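Local coordinates for protein probable benzoylformate decarboxylase (Rhodococcus jostii, PDB 7ORX) that binds thiamine diphosphate and a sodium ion, and belongs to the thiamine diphosphate-dependent enzyme family, with four copies of a three-domain chain per assembly, at residues Glu9-Leu14 and Leu32-Gly37; Asp58-Val63 and Gln417-Asp422; Thr133-Val138 and Trp166-Pro171; Asp372-Asn377 and Ser397-Ala402. One frame throughout, in Å; residues are numbered along the deposited sequence.

Contact 1: Glu9-Leu14 and Leu32-Gly37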
loop_
_atom_site.group_PDB
_atom_site.type_symbol
_atom_site.label_atom_id
_atom_site.label_comp_id
_atom_site.label_asym_id
_atom_site.label_seq_id
_atom_site.Cartn_x
_atom_site.Cartn_y
_atom_site.Cartn_z
ATOM N N GLU C 9 15.783 -19.236 20.195
ATOM C CA GLU C 9 17.197 -19.631 20.420
ATOM C C GLU C 9 18.002 -19.348 19.156
ATOM O O GLU C 9 19.154 -18.892 19.260
ATOM C CB GLU C 9 17.295 -21.093 20.829
ATOM C CG GLU C 9 16.650 -21.374 22.175
ATOM C CD GLU C 9 16.610 -22.837 22.608
ATOM O OE1 GLU C 9 16.343 -23.741 21.753
ATOM O OE2 GLU C 9 16.783 -23.064 23.810
ATOM N N VAL C 10 17.411 -19.586 17.995
ATOM C CA VAL C 10 18.151 -19.439 16.716
ATOM C C VAL C 10 18.285 -17.955 16.382
ATOM O O VAL C 10 19.355 -17.544 15.871
ATOM C CB VAL C 10 17.469 -20.215 15.582
ATOM C CG1 VAL C 10 18.177 -19.955 14.264
ATOM C CG2 VAL C 10 17.440 -21.693 15.874
ATOM N N THR C 11 17.211 -17.195 16.602
ATOM C CA THR C 11 17.160 -15.731 16.351
ATOM C C THR C 11 18.273 -15.049 17.158
ATOM O O THR C 11 19.062 -14.337 16.541
ATOM C CB THR C 11 15.776 -15.154 16.660
ATOM O OG1 THR C 11 14.811 -15.779 15.815
ATOM C CG2 THR C 11 15.713 -13.654 16.454
ATOM N N TYR C 12 18.374 -15.341 18.462
ATOM C CA TYR C 12 19.409 -14.790 19.383
ATOM C C TYR C 12 20.803 -15.249 18.952
ATOM O O TYR C 12 21.715 -14.411 18.946
ATOM C CB TYR C 12 19.101 -15.116 20.841
ATOM C CG TYR C 12 18.148 -14.139 21.488
ATOM C CD1 TYR C 12 18.491 -12.807 21.615
ATOM C CD2 TYR C 12 16.903 -14.533 21.963
ATOM C CE1 TYR C 12 17.624 -11.891 22.195
ATOM C CE2 TYR C 12 16.026 -13.649 22.554
ATOM C CZ TYR C 12 16.391 -12.310 22.678
ATOM O OH TYR C 12 15.571 -11.383 23.274
ATOM N N GLU C 13 20.973 -16.490 18.508
ATOM C CA GLU C 13 22.315 -16.953 18.070
ATOM C C GLU C 13 22.727 -16.142 16.834
ATOM O O GLU C 13 23.950 -15.885 16.625
ATOM C CB GLU C 13 22.315 -18.479 17.882
ATOM C CG GLU C 13 23.657 -19.032 17.391
ATOM C CD GLU C 13 24.568 -19.868 18.297
ATOM O OE1 GLU C 13 25.034 -20.959 17.826
ATOM O OE2 GLU C 13 24.891 -19.386 19.430
ATOM N N LEU C 14 21.731 -15.731 16.058
ATOM C CA LEU C 14 21.937 -15.035 14.781
ATOM C C LEU C 14 22.255 -13.572 15.058
ATOM O O LEU C 14 23.236 -13.073 14.482
ATOM C CB LEU C 14 20.668 -15.215 13.954
ATOM C CG LEU C 14 20.598 -14.361 12.699
ATOM C CD1 LEU C 14 21.512 -14.888 11.610
ATOM C CD2 LEU C 14 19.171 -14.260 12.191
ATOM N N LEU C 32 7.167 -9.592 25.487
ATOM C CA LEU C 32 7.762 -10.260 26.660
ATOM C C LEU C 32 8.314 -11.615 26.218
ATOM O O LEU C 32 9.451 -11.916 26.568
ATOM C CB LEU C 32 6.740 -10.356 27.801
ATOM C CG LEU C 32 6.134 -9.045 28.281
ATOM C CD1 LEU C 32 5.137 -9.316 29.401
ATOM C CD2 LEU C 32 7.203 -8.071 28.759
ATOM N N PRO C 33 7.596 -12.462 25.418
ATOM C CA PRO C 33 8.140 -13.764 24.980
ATOM C C PRO C 33 9.445 -13.690 24.166
ATOM O O PRO C 33 10.209 -14.619 24.213
ATOM C CB PRO C 33 7.020 -14.381 24.135
ATOM C CG PRO C 33 5.762 -13.688 24.605
ATOM C CD PRO C 33 6.216 -12.281 24.939
ATOM N N PHE C 34 9.688 -12.592 23.450
ATOM C CA PHE C 34 10.987 -12.353 22.779
ATOM C C PHE C 34 12.048 -12.032 23.831
ATOM O O PHE C 34 13.140 -12.609 23.828
ATOM C CB PHE C 34 10.913 -11.218 21.758
ATOM C CG PHE C 34 12.267 -10.926 21.165
ATOM C CD1 PHE C 34 12.954 -11.910 20.460
ATOM C CD2 PHE C 34 12.889 -9.702 21.369
ATOM C CE1 PHE C 34 14.212 -11.648 19.931
ATOM C CE2 PHE C 34 14.150 -9.447 20.838
ATOM C CZ PHE C 34 14.808 -10.415 20.114
ATOM N N LEU C 35 11.734 -11.097 24.712
ATOM C CA LEU C 35 12.722 -10.510 25.656
ATOM C C LEU C 35 13.111 -11.554 26.701
ATOM O O LEU C 35 14.240 -11.449 27.220
ATOM C CB LEU C 35 12.142 -9.258 26.322
ATOM C CG LEU C 35 11.959 -8.043 25.406
ATOM C CD1 LEU C 35 11.414 -6.838 26.177
ATOM C CD2 LEU C 35 13.260 -7.708 24.688
ATOM N N SER C 36 12.232 -12.519 26.994
ATOM C CA SER C 36 12.454 -13.509 28.080
ATOM C C SER C 36 13.665 -14.396 27.751
ATOM O O SER C 36 14.376 -14.788 28.685
ATOM C CB SER C 36 11.209 -14.321 28.368
ATOM O OG SER C 36 10.796 -15.081 27.239
ATOM N N GLY C 37 13.886 -14.682 26.468
ATOM C CA GLY C 37 14.942 -15.584 25.986
ATOM C C GLY C 37 16.230 -14.843 25.707
ATOM O O GLY C 37 17.180 -15.460 25.206
#
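The rings of Tyr12 and Phe34 lie almost parallel, their planes 9° apart, but they are slid so far past each other, with centroids separated by 4.7 Å, that they barely overlap. The overlap falls on the phenol tip: Tyr12 OH sits 3.3 Å above the plane of the Phe34 ring, over its centre, and Tyr12 CZ comes to 3.6 Å from Phe34 CZ. At the edge of the Tyr12 ring, near its plane, lies the backbone oxygen of Phe34. Tyr12 OH donates a 2.8 Å hydrogen bond to Phe34 O, approaching from above the carbonyl plane, 49° out of it; the same hydroxyl therefore lies over the Phe34 ring and donates to the Phe34 carbonyl. A second, weak bond reaches Phe34 O from Gly37 N. In the N-terminal thiamine-diphosphate-binding domain, with its parallel sheet flanked by helices, this joins helix 7-17, just before strand 22-25, to the short helix 32-35 that follows that strand. Phe34 CG stands anti to its backbone N (chi1 176°), which starts the side chain on its path to helix 7-17. The remaining contacts are lighter. Gly37 C packs obliquely against Tyr12 CE2 at 3.4 Å, and Thr11 CG2 meets Phe34 CE1 obliquely at 4.3 Å, while Thr11 OG1 turns back to its own helix and bonds Val7 O. Phe42 meets the Tyr12 ring edge-to-face, and the Phe34 ring also meets that of Trp166. Leu464, Thr473 and Thr476 of a second subunit pack against Leu32, Ser36 and Leu35 respectively.

Contact 2: Asp58-Val63 and Gln417-Asp422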
loop_
_atom_site.group_PDB
_atom_site.type_symbol
_atom_site.label_atom_id
_atom_site.label_comp_id
_atom_site.label_asym_id
_atom_site.label_seq_id
_atom_site.Cartn_x
_atom_site.Cartn_y
_atom_site.Cartn_z
ATOM N N ASP C 58 19.144 5.197 16.348
ATOM C CA ASP C 58 19.670 5.873 15.135
ATOM C C ASP C 58 21.045 6.456 15.487
ATOM O O ASP C 58 22.019 6.189 14.762
ATOM C CB ASP C 58 18.674 6.913 14.607
ATOM C CG ASP C 58 18.866 7.281 13.130
ATOM O OD1 ASP C 58 19.631 6.566 12.443
ATOM O OD2 ASP C 58 18.270 8.307 12.648
ATOM N N GLY C 59 21.131 7.211 16.584
ATOM C CA GLY C 59 22.405 7.810 16.988
ATOM C C GLY C 59 23.454 6.740 17.193
ATOM O O GLY C 59 24.607 6.910 16.766
ATOM N N TYR C 60 23.071 5.663 17.851
ATOM C CA TYR C 60 24.005 4.555 18.157
ATOM C C TYR C 60 24.545 3.997 16.825
ATOM O O TYR C 60 25.749 3.767 16.657
ATOM C CB TYR C 60 23.285 3.498 18.990
ATOM C CG TYR C 60 24.205 2.421 19.474
ATOM C CD1 TYR C 60 24.436 1.300 18.705
ATOM C CD2 TYR C 60 24.852 2.535 20.692
ATOM C CE1 TYR C 60 25.308 0.321 19.123
ATOM C CE2 TYR C 60 25.727 1.557 21.122
ATOM C CZ TYR C 60 25.936 0.427 20.343
ATOM O OH TYR C 60 26.777 -0.547 20.767
ATOM N N SER C 61 23.646 3.846 15.867
ATOM C CA SER C 61 23.964 3.315 14.539
ATOM C C SER C 61 24.899 4.247 13.767
ATOM O O SER C 61 25.818 3.777 13.106
ATOM C CB SER C 61 22.713 3.064 13.793
ATOM O OG SER C 61 23.011 2.946 12.406
ATOM N N LEU C 62 24.642 5.538 13.806
ATOM C CA LEU C 62 25.411 6.530 13.015
ATOM C C LEU C 62 26.867 6.539 13.476
ATOM O O LEU C 62 27.768 6.662 12.645
ATOM C CB LEU C 62 24.770 7.909 13.183
ATOM C CG LEU C 62 23.472 8.087 12.410
ATOM C CD1 LEU C 62 22.639 9.236 12.954
ATOM C CD2 LEU C 62 23.782 8.320 10.964
ATOM N N VAL C 63 27.102 6.387 14.763
ATOM C CA VAL C 63 28.487 6.469 15.266
ATOM C C VAL C 63 29.228 5.200 14.872
ATOM O O VAL C 63 30.375 5.337 14.402
ATOM C CB VAL C 63 28.508 6.712 16.772
ATOM C CG1 VAL C 63 29.919 6.551 17.308
ATOM C CG2 VAL C 63 27.914 8.070 17.134
ATOM N N GLN C 417 26.349 8.762 22.431
ATOM C CA GLN C 417 27.274 8.765 23.574
ATOM C C GLN C 417 27.480 7.327 24.022
ATOM O O GLN C 417 28.640 6.938 24.174
ATOM C CB GLN C 417 26.772 9.627 24.724
ATOM C CG GLN C 417 27.797 9.715 25.836
ATOM C CD GLN C 417 29.071 10.379 25.375
ATOM O OE1 GLN C 417 29.197 11.595 25.453
ATOM N NE2 GLN C 417 30.000 9.580 24.880
ATOM N N LEU C 418 26.403 6.563 24.155
ATOM C CA LEU C 418 26.446 5.114 24.503
ATOM C C LEU C 418 27.396 4.356 23.568
ATOM O O LEU C 418 28.020 3.412 23.997
ATOM C CB LEU C 418 25.026 4.560 24.418
ATOM C CG LEU C 418 24.896 3.106 24.824
ATOM C CD1 LEU C 418 25.398 2.893 26.244
ATOM C CD2 LEU C 418 23.467 2.615 24.642
ATOM N N ALA C 419 27.463 4.757 22.311
ATOM C CA ALA C 419 28.288 4.115 21.270
ATOM C C ALA C 419 29.716 4.633 21.331
ATOM O O ALA C 419 30.568 4.074 20.637
ATOM C CB ALA C 419 27.709 4.419 19.917
ATOM N N SER C 420 29.923 5.766 21.993
ATOM C CA SER C 420 31.170 6.570 21.902
ATOM C C SER C 420 31.886 6.551 23.247
ATOM O O SER C 420 31.767 7.495 24.008
ATOM C CB SER C 420 30.905 7.960 21.394
ATOM O OG SER C 420 31.303 8.047 20.037
ATOM N N PRO C 421 32.715 5.512 23.523
ATOM C CA PRO C 421 33.338 5.365 24.831
ATOM C C PRO C 421 34.449 6.408 25.060
ATOM O O PRO C 421 34.576 6.794 26.173
ATOM C CB PRO C 421 33.864 3.918 24.783
ATOM C CG PRO C 421 34.209 3.689 23.344
ATOM C CD PRO C 421 33.182 4.488 22.574
ATOM N N ASP C 422 35.174 6.857 24.021
ATOM C CA ASP C 422 36.373 7.747 24.158
ATOM C C ASP C 422 36.115 9.182 23.648
ATOM O O ASP C 422 37.102 9.886 23.390
ATOM C CB ASP C 422 37.580 7.250 23.360
ATOM C CG ASP C 422 37.771 5.749 23.400
ATOM O OD1 ASP C 422 37.835 5.222 24.543
ATOM O OD2 ASP C 422 37.849 5.116 22.284
#
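Tyr60 and Val63, one turn apart on helix 50-64, meet Ala419 and Ser420 with similar first torsions: Tyr60 CG is anti to its backbone N (chi1 -173°), and Val63 CG1 is likewise anti (chi1 170°), which puts CG1 3.4 Å from Ser420 OG and 4.0 Å from Ala419 CB. The methyl of Ala419 meets both side chains. Its CB is 3.5 Å from Tyr60 CD2, an oblique approach to the ring, and 4.0 Å from Val63 CB, a contact owed to the position of Val63 on its helix. The backbones are close here as well, with Tyr60 CA and Ala419 CA separated by 5.3 Å, a spacing consistent with the small side chain of Ala419. Leu418 adds its branch point, CG lying 4.1 Å from Tyr60 CE2. The contact thus joins the sequence of the N-terminal thiamine-diphosphate-binding domain to that of the C-terminal one, setting the late part of helix 50-64 against residues 417-422, where helix 409-418 gives way to a turn. Within that turn Ser420 N bonds back to Gln417 O at 2.8 Å. Around the interface, Phe24 meets the Tyr60 ring, and Arg43 of strand 43-46 touches both Tyr60 and Leu418. No hydrogen bond links the two segments, and their side-chain contacts are mostly between carbon atoms, with Ser420 OG the polar atom among them. The chemistry therefore implies that these segments are held together by shape and van der Waals contact; the polar side chain of Gln417 is instead bonded to Arg423 and Val425, outside the interface.

Contact 3: Thr133-Val138 and Trp166-Pro171; sequences TCAEDV and WAAEAP
Loop-to-loop packing, without any hydrogen bond between the segments, brings Ala135 against Ala168 at one end of the parallel sheet that includes strands 128-130 and 157-162. These are neighbouring strands joined by a beta-alpha-beta crossover through helix 138-149, and each segment follows the C-terminal end of one of them. Two apolar meetings carry the contact. In the first, the methyls of Ala135 and Ala168 touch, CB to CB, at 3.5 Å. In the second, the first turn of helix 138-149 contributes Val138, whose CG1, anti to its backbone N (chi1 167°), stands 4.0 Å from Trp166 CZ3 on the six-membered part of the indole; the two side chains cross at about a right angle. A third approach sets Pro171 CG beside the backbone and CB of Glu136. Asp137 occupies the N-cap position but makes no capping bond, its carboxylate instead forming a salt bridge with Arg140. The second loop also runs beside the N-terminal part of the chain, through backbone bonds from Trp166 to Ser8, Ala168 to Val7 and Ala170 to Ala5. At the start of 133-138, Thr133 OG1 bonds Arg104 O of a third subunit. Pro171 CG lies 3.9 Å from Glu136 CB, on the more exposed part of the contact.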
loop_
_atom_site.group_PDB
_atom_site.type_symbol
_atom_site.label_atom_id
_atom_site.label_comp_id
_atom_site.label_asym_id
_atom_site.label_seq_id
_atom_site.Cartn_x
_atom_site.Cartn_y
_atom_site.Cartn_z
ATOM N N THR C 133 5.156 -15.504 7.166
ATOM C CA THR C 133 3.891 -16.254 6.959
ATOM C C THR C 133 3.734 -17.389 7.985
ATOM O O THR C 133 2.619 -17.937 8.083
ATOM C CB THR C 133 3.835 -16.753 5.518
ATOM O OG1 THR C 133 5.017 -17.536 5.309
ATOM C CG2 THR C 133 3.731 -15.575 4.566
ATOM N N CYS C 134 4.793 -17.736 8.724
ATOM C CA CYS C 134 4.755 -18.752 9.802
ATOM C C CYS C 134 5.942 -18.571 10.753
ATOM O O CYS C 134 6.914 -17.978 10.376
ATOM C CB CYS C 134 4.806 -20.155 9.203
ATOM S SG CYS C 134 6.165 -20.332 8.011
ATOM N N ALA C 135 5.858 -19.163 11.935
ATOM C CA ALA C 135 6.933 -19.171 12.943
ATOM C C ALA C 135 8.241 -19.668 12.318
ATOM O O ALA C 135 9.271 -19.083 12.575
ATOM C CB ALA C 135 6.482 -20.018 14.109
ATOM N N GLU C 136 8.197 -20.715 11.502
ATOM C CA GLU C 136 9.406 -21.372 10.953
ATOM C C GLU C 136 10.269 -20.343 10.227
ATOM O O GLU C 136 11.525 -20.421 10.278
ATOM C CB GLU C 136 8.936 -22.475 10.019
ATOM C CG GLU C 136 8.268 -23.612 10.787
ATOM C CD GLU C 136 7.086 -24.272 10.084
ATOM O OE1 GLU C 136 7.262 -25.406 9.567
ATOM O OE2 GLU C 136 5.985 -23.642 10.065
ATOM N N ASP C 137 9.606 -19.422 9.534
ATOM C CA ASP C 137 10.315 -18.472 8.646
ATOM C C ASP C 137 10.805 -17.243 9.440
ATOM O O ASP C 137 11.289 -16.289 8.813
ATOM C CB ASP C 137 9.403 -18.079 7.488
ATOM C CG ASP C 137 10.158 -17.508 6.290
ATOM O OD1 ASP C 137 11.191 -18.156 5.880
ATOM O OD2 ASP C 137 9.715 -16.417 5.765
ATOM N N VAL C 138 10.676 -17.209 10.767
ATOM C CA VAL C 138 11.036 -15.993 11.503
ATOM C C VAL C 138 12.547 -15.809 11.462
ATOM O O VAL C 138 13.014 -14.740 11.095
ATOM C CB VAL C 138 10.412 -15.979 12.899
ATOM C CG1 VAL C 138 11.014 -14.909 13.786
ATOM C CG2 VAL C 138 8.910 -15.753 12.786
ATOM N N TRP C 166 7.888 -17.346 18.851
ATOM C CA TRP C 166 9.232 -17.441 19.473
ATOM C C TRP C 166 9.438 -18.837 20.086
ATOM O O TRP C 166 10.546 -19.324 20.104
ATOM C CB TRP C 166 9.390 -16.328 20.498
ATOM C CG TRP C 166 9.392 -14.978 19.867
ATOM C CD1 TRP C 166 8.486 -13.972 20.048
ATOM C CD2 TRP C 166 10.359 -14.488 18.933
ATOM N NE1 TRP C 166 8.825 -12.886 19.287
ATOM C CE2 TRP C 166 9.975 -13.166 18.602
ATOM C CE3 TRP C 166 11.520 -15.026 18.383
ATOM C CZ2 TRP C 166 10.696 -12.392 17.698
ATOM C CZ3 TRP C 166 12.254 -14.247 17.516
ATOM C CH2 TRP C 166 11.840 -12.946 17.177
ATOM N N ALA C 167 8.356 -19.438 20.558
ATOM C CA ALA C 167 8.313 -20.716 21.290
ATOM C C ALA C 167 8.238 -21.870 20.288
ATOM O O ALA C 167 8.510 -23.020 20.691
ATOM C CB ALA C 167 7.123 -20.726 22.221
ATOM N N ALA C 168 7.907 -21.621 19.022
ATOM C CA ALA C 168 7.768 -22.704 18.014
ATOM C C ALA C 168 9.125 -23.361 17.738
ATOM O O ALA C 168 10.166 -22.692 17.925
ATOM C CB ALA C 168 7.160 -22.159 16.744
ATOM N N GLU C 169 9.104 -24.624 17.300
ATOM C CA GLU C 169 10.344 -25.348 16.931
ATOM C C GLU C 169 10.942 -24.648 15.706
ATOM O O GLU C 169 10.181 -24.323 14.793
ATOM C CB GLU C 169 10.059 -26.825 16.675
ATOM C CG GLU C 169 11.313 -27.699 16.543
ATOM C CD GLU C 169 11.098 -29.075 15.871
ATOM O OE1 GLU C 169 10.082 -29.217 15.130
ATOM O OE2 GLU C 169 11.935 -30.035 16.089
ATOM N N ALA C 170 12.249 -24.385 15.713
ATOM C CA ALA C 170 12.978 -23.768 14.582
ATOM C C ALA C 170 13.215 -24.811 13.505
ATOM O O ALA C 170 13.465 -25.959 13.839
ATOM C CB ALA C 170 14.295 -23.198 15.040
ATOM N N PRO C 171 13.286 -24.408 12.213
ATOM C CA PRO C 171 13.551 -25.320 11.114
ATOM C C PRO C 171 14.930 -25.961 11.167
ATOM O O PRO C 171 15.911 -25.330 11.544
ATOM C CB PRO C 171 13.530 -24.443 9.847
ATOM C CG PRO C 171 12.805 -23.230 10.255
ATOM C CD PRO C 171 13.221 -23.035 11.703
#

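Contact 4: Asp372-Asn377 and Ser397-Ala402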
loop_
_atom_site.group_PDB
_atom_site.type_symbol
_atom_site.label_atom_id
_atom_site.label_comp_id
_atom_site.label_asym_id
_atom_site.label_seq_id
_atom_site.Cartn_x
_atom_site.Cartn_y
_atom_site.Cartn_z
ATOM N N ASP C 372 38.001 16.491 19.757
ATOM C CA ASP C 372 37.363 15.339 19.079
ATOM C C ASP C 372 35.930 15.161 19.576
ATOM O O ASP C 372 35.399 14.046 19.459
ATOM C CB ASP C 372 38.180 14.061 19.313
ATOM C CG ASP C 372 38.283 13.592 20.774
ATOM O OD1 ASP C 372 37.848 14.335 21.699
ATOM O OD2 ASP C 372 38.778 12.470 20.992
ATOM N N ALA C 373 35.287 16.208 20.065
ATOM C CA ALA C 373 33.865 16.108 20.461
ATOM C C ALA C 373 33.066 15.644 19.246
ATOM O O ALA C 373 33.506 15.910 18.139
ATOM C CB ALA C 373 33.361 17.416 20.979
ATOM N N ILE C 374 31.931 15.006 19.483
ATOM C CA ILE C 374 30.847 14.734 18.501
ATOM C C ILE C 374 29.690 15.692 18.778
ATOM O O ILE C 374 29.201 15.663 19.908
ATOM C CB ILE C 374 30.360 13.280 18.672
ATOM C CG1 ILE C 374 31.485 12.285 18.394
ATOM C CG2 ILE C 374 29.136 13.014 17.817
ATOM C CD1 ILE C 374 31.126 10.873 18.641
ATOM N N TYR C 375 29.226 16.479 17.805
ATOM C CA TYR C 375 28.095 17.406 18.043
ATOM C C TYR C 375 26.832 16.836 17.424
ATOM O O TYR C 375 26.811 16.673 16.225
ATOM C CB TYR C 375 28.402 18.816 17.528
ATOM C CG TYR C 375 29.604 19.435 18.196
ATOM C CD1 TYR C 375 29.520 20.068 19.423
ATOM C CD2 TYR C 375 30.853 19.321 17.631
ATOM C CE1 TYR C 375 30.645 20.616 20.034
ATOM C CE2 TYR C 375 31.981 19.840 18.229
ATOM C CZ TYR C 375 31.888 20.504 19.428
ATOM O OH TYR C 375 33.034 21.010 19.981
ATOM N N VAL C 376 25.804 16.594 18.223
ATOM C CA VAL C 376 24.457 16.283 17.685
ATOM C C VAL C 376 23.618 17.560 17.757
ATOM O O VAL C 376 23.203 17.951 18.854
ATOM C CB VAL C 376 23.807 15.112 18.428
ATOM C CG1 VAL C 376 22.388 14.852 17.974
ATOM C CG2 VAL C 376 24.626 13.839 18.299
ATOM N N ASN C 377 23.388 18.175 16.603
ATOM C CA ASN C 377 22.738 19.488 16.389
ATOM C C ASN C 377 21.266 19.305 16.042
ATOM O O ASN C 377 20.977 18.572 15.136
ATOM C CB ASN C 377 23.415 20.196 15.223
ATOM C CG ASN C 377 23.057 21.653 15.161
ATOM O OD1 ASN C 377 21.894 22.002 15.287
ATOM N ND2 ASN C 377 24.046 22.515 15.025
ATOM N N SER C 397 31.953 13.855 13.517
ATOM C CA SER C 397 31.958 15.003 14.450
ATOM C C SER C 397 30.643 15.788 14.463
ATOM O O SER C 397 30.483 16.585 15.406
ATOM C CB SER C 397 33.093 15.907 14.153
ATOM O OG SER C 397 34.313 15.238 14.408
ATOM N N TYR C 398 29.738 15.573 13.509
ATOM C CA TYR C 398 28.462 16.319 13.361
ATOM C C TYR C 398 27.353 15.371 12.875
ATOM O O TYR C 398 27.560 14.660 11.896
ATOM C CB TYR C 398 28.646 17.474 12.374
ATOM C CG TYR C 398 27.448 18.376 12.209
ATOM C CD1 TYR C 398 27.231 19.415 13.081
ATOM C CD2 TYR C 398 26.521 18.201 11.198
ATOM C CE1 TYR C 398 26.141 20.248 12.963
ATOM C CE2 TYR C 398 25.408 19.026 11.066
ATOM C CZ TYR C 398 25.231 20.060 11.954
ATOM O OH TYR C 398 24.154 20.895 11.881
ATOM N N TYR C 399 26.215 15.401 13.556
ATOM C CA TYR C 399 24.944 14.767 13.142
ATOM C C TYR C 399 23.826 15.804 13.316
ATOM O O TYR C 399 23.772 16.471 14.301
ATOM C CB TYR C 399 24.672 13.479 13.928
ATOM C CG TYR C 399 25.798 12.502 13.802
ATOM C CD1 TYR C 399 25.923 11.703 12.703
ATOM C CD2 TYR C 399 26.791 12.430 14.746
ATOM C CE1 TYR C 399 26.981 10.819 12.545
ATOM C CE2 TYR C 399 27.869 11.571 14.609
ATOM C CZ TYR C 399 27.953 10.753 13.510
ATOM O OH TYR C 399 29.018 9.941 13.441
ATOM N N PHE C 400 22.947 15.895 12.323
ATOM C CA PHE C 400 21.733 16.741 12.294
ATOM C C PHE C 400 20.643 15.887 11.637
ATOM O O PHE C 400 20.913 15.138 10.721
ATOM C CB PHE C 400 22.064 18.049 11.557
ATOM C CG PHE C 400 20.904 18.987 11.387
ATOM C CD1 PHE C 400 19.901 18.732 10.492
ATOM C CD2 PHE C 400 20.788 20.125 12.163
ATOM C CE1 PHE C 400 18.820 19.591 10.358
ATOM C CE2 PHE C 400 19.699 20.977 12.048
ATOM C CZ PHE C 400 18.700 20.696 11.159
ATOM N N PRO C 401 19.371 15.993 12.054
ATOM C CA PRO C 401 18.323 15.142 11.511
ATOM C C PRO C 401 18.231 15.259 9.988
ATOM O O PRO C 401 18.004 16.355 9.503
ATOM C CB PRO C 401 17.028 15.662 12.177
ATOM C CG PRO C 401 17.390 17.003 12.745
ATOM C CD PRO C 401 18.855 16.907 13.078
ATOM N N ALA C 402 18.326 14.134 9.285
ATOM C CA ALA C 402 18.501 14.109 7.814
ATOM C C ALA C 402 17.192 14.406 7.087
ATOM O O ALA C 402 17.277 14.673 5.909
ATOM C CB ALA C 402 19.136 12.811 7.363
#
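Tyr375 and Tyr398 pair as parallel neighbours, as do Val376 and Tyr399, in the beta-alpha-beta unit formed by strand 374-378, helix 383-389 and strand 398-399, the last an outermost strand of this chain's C-terminal sheet. Three backbone hydrogen bonds tie the strands. Tyr375 N reaches Ser397 O at 2.7 Å, from above the carbonyl plane; Tyr399 N bonds Tyr375 O at 3.0 Å, within that carbonyl's plane; Asn377 N bonds Tyr399 O at 2.9 Å, with a C=O...N angle of 174°. On the face carrying Val376 and Tyr399, Ile374 CG2 meets the edge of the Tyr399 ring, 3.7 Å from CE2. Tyr398, on the face it shares with Tyr375, has CG anti to its backbone N (chi1 -176°), which starts the ring toward Asn377; it meets that side chain obliquely, CE1 3.5 Å from Asn377 CB. Farther out, Phe386 and Trp387 of the crossover helix meet the Tyr398 ring, and strand 425-430 bonds the other edge of strand 374-378 through Ile374 and Val376. The Pro401 side chain lies about 7 Å from thiamine diphosphate, its CD over one face of the Phe400 ring. Asn377 OD1, held by Ser379 N, lies in that ring's plane at its edge, 3.8 Å from CD2.

In the fold
The contacts form two touching pairs. Contacts 1 and 3, with centres 12 Å apart, both belong to the layers around the sheet containing strands 22-25, 128-130 and 157-162; Phe34 and Trp166 join them, CD1 to CZ2 at 3.6 Å. Contacts 2 and 4, with centres 11 Å apart, meet where Ser420 OG approaches Ile374 CD1, and helix 409-418 follows strand 398-399 in sequence. The segments of contact 2 are 354 residues apart, and contacts 3 and 4 both fall between them, whereas contact 1 closes earlier. Contacts 3 and 4 lie farthest apart, 41 Å between centres. Contacts 1, 3 and 4 each join parts of one domain, although neighbouring subunits also touch them, and contact 2 links the first domain to the last.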